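Local coordinates for protein iota-carbonic anhydrase (Nostoc sp. PCC 7120 = FACHB-418, PDB 7C5W) that catalyses the hydration of carbon dioxide to bicarbonate without needing a metal cofactor, at residues 147-159 and 165-177. Sequence-based numbering, arbitrary orientation.
Sequences KATTVDKTWQFLK and LRIITHHSSLPYE
Asp152 to Lys159 pair antiparallel with Leu165 to Ser173 as the two arms of a beta hairpin, held by backbone bonds such as Thr154 N to His171 O (2.8 Å), and a classic beta bulge, in which Ile168 and Thr169 both face Gln156, shifts the register by one.

On the face carrying Lys153, Trp155 and Phe157, the indole edge of Trp155 meets the face of His170 in a T-shaped stack, NE1 lying 3.3 Å above the centre of the imidazole, with the planes at 56°; a tryptophan suits because its flat ring can present this N-H edge. Within its own strand Phe157 CZ and Lys153 CD lie on opposite faces of the indole, each offset toward the rim. Lys153 suits this place because its methylenes can line an aromatic ring while bends at chi3 (-65°) and chi4 bring its ammonium back across the strands, where NZ donates to Ser172 OG at 2.9 Å. Cutting this side chain back to an alanine is likely to leave Ser172 OG without this donor and to take the methylenes from beside the indole. Further along, Phe157 CE1 rests 3.5 Å from Ile167 CG1, and Leu165 crosses the phenylalanine at about a right angle; helix 26-50 packs over this apolar end.

The other face is more polar and meets the second subunit. The amide of extended Gln156 has two hydrogens to give: NE2 reaches Thr169 OG1 (2.8 Å, a weak, bent bond) and also Thr134 of the second subunit. His171 bonds to Thr154 and Ser173 of that subunit.

Serine's small hydroxyl can meet both Lys153 and Thr79, which binds hydrogencarbonate, so Ser172 stands in the second shell and Lys153 one step behind it, its ammonium probably helping to fix the hydroxyl and perhaps making the neighbourhood more favourable to an anion.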
loop_
_atom_site.group_PDB
_atom_site.type_symbol
_atom_site.label_atom_id
_atom_site.label_comp_id
_atom_site.label_asym_id
_atom_site.label_seq_id
_atom_site.Cartn_x
_atom_site.Cartn_y
_atom_site.Cartn_z
ATOM N N LYS A 147 -15.956 -28.611 24.680
ATOM C CA LYS A 147 -14.677 -29.154 24.140
ATOM C C LYS A 147 -13.978 -28.043 23.340
ATOM O O LYS A 147 -14.489 -27.655 22.259
ATOM C CB LYS A 147 -14.922 -30.403 23.283
ATOM N N ALA A 148 -12.857 -27.545 23.871
ATOM C CA ALA A 148 -12.060 -26.426 23.318
ATOM C C ALA A 148 -11.013 -26.969 22.341
ATOM O O ALA A 148 -10.197 -27.817 22.745
ATOM C CB ALA A 148 -11.409 -25.639 24.434
ATOM N N THR A 149 -11.071 -26.502 21.091
ATOM C CA THR A 149 -10.034 -26.685 20.046
ATOM C C THR A 149 -9.269 -25.368 19.904
ATOM O O THR A 149 -9.882 -24.365 19.505
ATOM C CB THR A 149 -10.652 -27.097 18.705
ATOM O OG1 THR A 149 -11.403 -28.297 18.891
ATOM C CG2 THR A 149 -9.609 -27.306 17.629
ATOM N N THR A 150 -7.989 -25.375 20.260
ATOM C CA THR A 150 -7.071 -24.218 20.129
ATOM C C THR A 150 -6.294 -24.374 18.816
ATOM O O THR A 150 -5.732 -25.460 18.587
ATOM C CB THR A 150 -6.195 -24.089 21.383
ATOM O OG1 THR A 150 -7.068 -23.775 22.467
ATOM C CG2 THR A 150 -5.145 -23.005 21.286
ATOM N N VAL A 151 -6.292 -23.328 17.984
ATOM C CA VAL A 151 -5.487 -23.269 16.729
ATOM C C VAL A 151 -4.532 -22.074 16.800
ATOM O O VAL A 151 -4.856 -21.078 17.486
ATOM C CB VAL A 151 -6.406 -23.176 15.494
ATOM C CG1 VAL A 151 -7.235 -24.440 15.316
ATOM C CG2 VAL A 151 -7.305 -21.953 15.544
ATOM N N ASP A 152 -3.400 -22.182 16.112
ATOM C CA ASP A 152 -2.512 -21.047 15.758
ATOM C C ASP A 152 -2.984 -20.495 14.410
ATOM O O ASP A 152 -2.902 -21.263 13.428
ATOM C CB ASP A 152 -1.062 -21.514 15.663
ATOM C CG ASP A 152 -0.573 -22.275 16.886
ATOM O OD1 ASP A 152 -1.008 -21.928 18.011
ATOM O OD2 ASP A 152 0.271 -23.182 16.704
ATOM N N LYS A 153 -3.463 -19.241 14.358
ATOM C CA LYS A 153 -4.133 -18.679 13.156
ATOM C C LYS A 153 -3.489 -17.371 12.684
ATOM O O LYS A 153 -3.377 -16.420 13.498
ATOM C CB LYS A 153 -5.615 -18.405 13.409
ATOM C CG LYS A 153 -6.436 -18.278 12.130
ATOM C CD LYS A 153 -7.905 -18.159 12.364
ATOM C CE LYS A 153 -8.519 -19.396 12.985
ATOM N NZ LYS A 153 -8.661 -20.493 11.998
ATOM N N THR A 154 -3.175 -17.316 11.383
ATOM C CA THR A 154 -2.805 -16.084 10.641
ATOM C C THR A 154 -3.929 -15.711 9.670
ATOM O O THR A 154 -4.300 -16.575 8.877
ATOM C CB THR A 154 -1.492 -16.275 9.882
ATOM O OG1 THR A 154 -0.520 -16.587 10.873
ATOM C CG2 THR A 154 -1.082 -15.055 9.088
ATOM N N TRP A 155 -4.450 -14.482 9.758
ATOM C CA TRP A 155 -5.386 -13.864 8.774
ATOM C C TRP A 155 -4.697 -12.691 8.067
ATOM O O TRP A 155 -3.894 -11.991 8.719
ATOM C CB TRP A 155 -6.643 -13.335 9.458
ATOM C CG TRP A 155 -7.739 -14.326 9.664
ATOM C CD1 TRP A 155 -8.320 -15.128 8.730
ATOM C CD2 TRP A 155 -8.448 -14.554 10.891
ATOM N NE1 TRP A 155 -9.327 -15.856 9.300
ATOM C CE2 TRP A 155 -9.429 -15.528 10.622
ATOM C CE3 TRP A 155 -8.350 -14.028 12.184
ATOM C CZ2 TRP A 155 -10.295 -16.001 11.606
ATOM C CZ3 TRP A 155 -9.211 -14.491 13.154
ATOM C CH2 TRP A 155 -10.169 -15.464 12.866
ATOM N N GLN A 156 -5.037 -12.444 6.804
ATOM C CA GLN A 156 -4.737 -11.149 6.140
ATOM C C GLN A 156 -6.041 -10.592 5.570
ATOM O O GLN A 156 -6.702 -11.310 4.830
ATOM C CB GLN A 156 -3.677 -11.302 5.051
ATOM C CG GLN A 156 -3.173 -9.970 4.509
ATOM C CD GLN A 156 -2.150 -10.139 3.411
ATOM O OE1 GLN A 156 -1.617 -9.173 2.873
ATOM N NE2 GLN A 156 -1.867 -11.374 3.053
ATOM N N PHE A 157 -6.401 -9.372 5.957
ATOM C CA PHE A 157 -7.608 -8.661 5.484
ATOM C C PHE A 157 -7.204 -7.613 4.450
ATOM O O PHE A 157 -6.235 -6.868 4.689
ATOM C CB PHE A 157 -8.334 -8.026 6.667
ATOM C CG PHE A 157 -8.817 -9.038 7.674
ATOM C CD1 PHE A 157 -10.011 -9.718 7.480
ATOM C CD2 PHE A 157 -8.053 -9.339 8.793
ATOM C CE1 PHE A 157 -10.444 -10.660 8.402
ATOM C CE2 PHE A 157 -8.492 -10.275 9.715
ATOM C CZ PHE A 157 -9.682 -10.936 9.515
ATOM N N LEU A 158 -7.918 -7.590 3.326
ATOM C CA LEU A 158 -7.857 -6.498 2.320
ATOM C C LEU A 158 -9.165 -5.692 2.376
ATOM O O LEU A 158 -10.250 -6.303 2.410
ATOM C CB LEU A 158 -7.627 -7.119 0.941
ATOM C CG LEU A 158 -7.626 -6.149 -0.236
ATOM C CD1 LEU A 158 -6.461 -5.190 -0.140
ATOM C CD2 LEU A 158 -7.557 -6.904 -1.553
ATOM N N LYS A 159 -9.060 -4.366 2.432
ATOM C CA LYS A 159 -10.216 -3.430 2.394
ATOM C C LYS A 159 -10.558 -3.179 0.923
ATOM O O LYS A 159 -9.722 -2.560 0.219
ATOM C CB LYS A 159 -9.859 -2.142 3.140
ATOM C CG LYS A 159 -10.980 -1.124 3.278
ATOM C CD LYS A 159 -10.625 -0.061 4.284
ATOM C CE LYS A 159 -11.818 0.643 4.885
ATOM N NZ LYS A 159 -11.480 1.282 6.179
ATOM N N LEU A 165 -13.631 -5.366 4.815
ATOM C CA LEU A 165 -12.434 -6.229 4.998
ATOM C C LEU A 165 -12.726 -7.642 4.477
ATOM O O LEU A 165 -13.686 -8.267 4.960
ATOM C CB LEU A 165 -12.075 -6.249 6.486
ATOM C CG LEU A 165 -11.123 -5.151 6.932
ATOM C CD1 LEU A 165 -11.773 -3.781 6.775
ATOM C CD2 LEU A 165 -10.679 -5.383 8.365
ATOM N N ARG A 166 -11.905 -8.125 3.548
ATOM C CA ARG A 166 -12.012 -9.477 2.949
ATOM C C ARG A 166 -10.744 -10.266 3.267
ATOM O O ARG A 166 -9.628 -9.707 3.097
ATOM C CB ARG A 166 -12.211 -9.376 1.437
ATOM C CG ARG A 166 -13.113 -8.224 1.021
ATOM C CD ARG A 166 -14.575 -8.511 1.284
ATOM N NE ARG A 166 -15.074 -9.467 0.308
ATOM C CZ ARG A 166 -15.519 -9.148 -0.899
ATOM N NH1 ARG A 166 -15.539 -7.882 -1.281
ATOM N NH2 ARG A 166 -15.933 -10.094 -1.722
ATOM N N ILE A 167 -10.914 -11.521 3.692
ATOM C CA ILE A 167 -9.810 -12.494 3.919
ATOM C C ILE A 167 -9.229 -12.912 2.564
ATOM O O ILE A 167 -9.963 -13.488 1.735
ATOM C CB ILE A 167 -10.313 -13.703 4.728
ATOM C CG1 ILE A 167 -10.785 -13.283 6.125
ATOM C CG2 ILE A 167 -9.261 -14.793 4.781
ATOM C CD1 ILE A 167 -11.732 -14.273 6.771
ATOM N N ILE A 168 -7.944 -12.623 2.363
ATOM C CA ILE A 168 -7.145 -13.051 1.180
ATOM C C ILE A 168 -6.083 -14.054 1.636
ATOM O O ILE A 168 -5.485 -14.719 0.762
ATOM C CB ILE A 168 -6.523 -11.823 0.490
ATOM C CG1 ILE A 168 -5.613 -11.037 1.442
ATOM C CG2 ILE A 168 -7.624 -10.954 -0.101
ATOM C CD1 ILE A 168 -4.733 -10.004 0.758
ATOM N N THR A 169 -5.858 -14.162 2.949
ATOM C CA THR A 169 -4.901 -15.120 3.560
ATOM C C THR A 169 -5.488 -15.665 4.867
ATOM O O THR A 169 -5.932 -14.862 5.692
ATOM C CB THR A 169 -3.524 -14.493 3.813
ATOM O OG1 THR A 169 -3.042 -13.846 2.634
ATOM C CG2 THR A 169 -2.508 -15.524 4.248
ATOM N N HIS A 170 -5.441 -16.986 5.039
ATOM C CA HIS A 170 -5.991 -17.736 6.191
ATOM C C HIS A 170 -5.172 -19.017 6.372
ATOM O O HIS A 170 -5.424 -19.989 5.660
ATOM C CB HIS A 170 -7.475 -18.030 5.952
ATOM C CG HIS A 170 -8.201 -18.522 7.158
ATOM N ND1 HIS A 170 -7.541 -19.021 8.262
ATOM C CD2 HIS A 170 -9.520 -18.612 7.427
ATOM C CE1 HIS A 170 -8.421 -19.394 9.165
ATOM N NE2 HIS A 170 -9.642 -19.163 8.677
ATOM N N HIS A 171 -4.195 -18.991 7.273
ATOM C CA HIS A 171 -3.364 -20.161 7.639
ATOM C C HIS A 171 -3.704 -20.539 9.081
ATOM O O HIS A 171 -3.451 -19.717 9.975
ATOM C CB HIS A 171 -1.885 -19.830 7.417
ATOM C CG HIS A 171 -0.949 -20.985 7.527
ATOM N ND1 HIS A 171 0.174 -21.089 6.734
ATOM C CD2 HIS A 171 -0.934 -22.058 8.347
ATOM C CE1 HIS A 171 0.843 -22.178 7.065
ATOM N NE2 HIS A 171 0.178 -22.795 8.049
ATOM N N SER A 172 -4.282 -21.728 9.275
ATOM C CA SER A 172 -4.677 -22.296 10.591
ATOM C C SER A 172 -3.943 -23.624 10.800
ATOM O O SER A 172 -3.917 -24.428 9.856
ATOM C CB SER A 172 -6.171 -22.468 10.659
ATOM O OG SER A 172 -6.619 -22.521 12.002
ATOM N N SER A 173 -3.355 -23.830 11.980
ATOM C CA SER A 173 -2.577 -25.043 12.335
ATOM C C SER A 173 -2.824 -25.440 13.799
ATOM O O SER A 173 -2.897 -24.540 14.694
ATOM C CB SER A 173 -1.106 -24.836 12.063
ATOM O OG SER A 173 -0.581 -23.757 12.830
ATOM N N LEU A 174 -2.927 -26.750 14.042
ATOM C CA LEU A 174 -2.954 -27.317 15.411
ATOM C C LEU A 174 -1.604 -27.037 16.061
ATOM O O LEU A 174 -0.569 -27.147 15.409
ATOM C CB LEU A 174 -3.245 -28.820 15.342
ATOM C CG LEU A 174 -4.646 -29.191 14.853
ATOM C CD1 LEU A 174 -4.772 -30.700 14.703
ATOM C CD2 LEU A 174 -5.716 -28.647 15.788
ATOM N N PRO A 175 -1.576 -26.636 17.350
ATOM C CA PRO A 175 -0.310 -26.413 18.046
ATOM C C PRO A 175 0.586 -27.660 17.961
ATOM O O PRO A 175 0.101 -28.747 18.215
ATOM C CB PRO A 175 -0.755 -26.106 19.488
ATOM C CG PRO A 175 -2.174 -25.565 19.336
ATOM C CD PRO A 175 -2.755 -26.354 18.184
ATOM N N TYR A 176 1.854 -27.489 17.582
ATOM C CA TYR A 176 2.848 -28.592 17.507
ATOM C C TYR A 176 2.952 -29.260 18.882
ATOM O O TYR A 176 3.114 -28.536 19.878
ATOM C CB TYR A 176 4.215 -28.093 17.043
ATOM C CG TYR A 176 5.290 -29.150 17.075
ATOM C CD1 TYR A 176 5.126 -30.350 16.401
ATOM C CD2 TYR A 176 6.467 -28.959 17.781
ATOM C CE1 TYR A 176 6.103 -31.332 16.424
ATOM C CE2 TYR A 176 7.457 -29.928 17.809
ATOM C CZ TYR A 176 7.274 -31.120 17.129
ATOM O OH TYR A 176 8.237 -32.084 17.155
ATOM N N GLU A 177 2.814 -30.591 18.915
ATOM C CA GLU A 177 2.942 -31.449 20.127
ATOM C C GLU A 177 4.130 -32.406 19.928
ATOM O O GLU A 177 4.096 -33.215 18.964
ATOM C CB GLU A 177 1.624 -32.185 20.391
#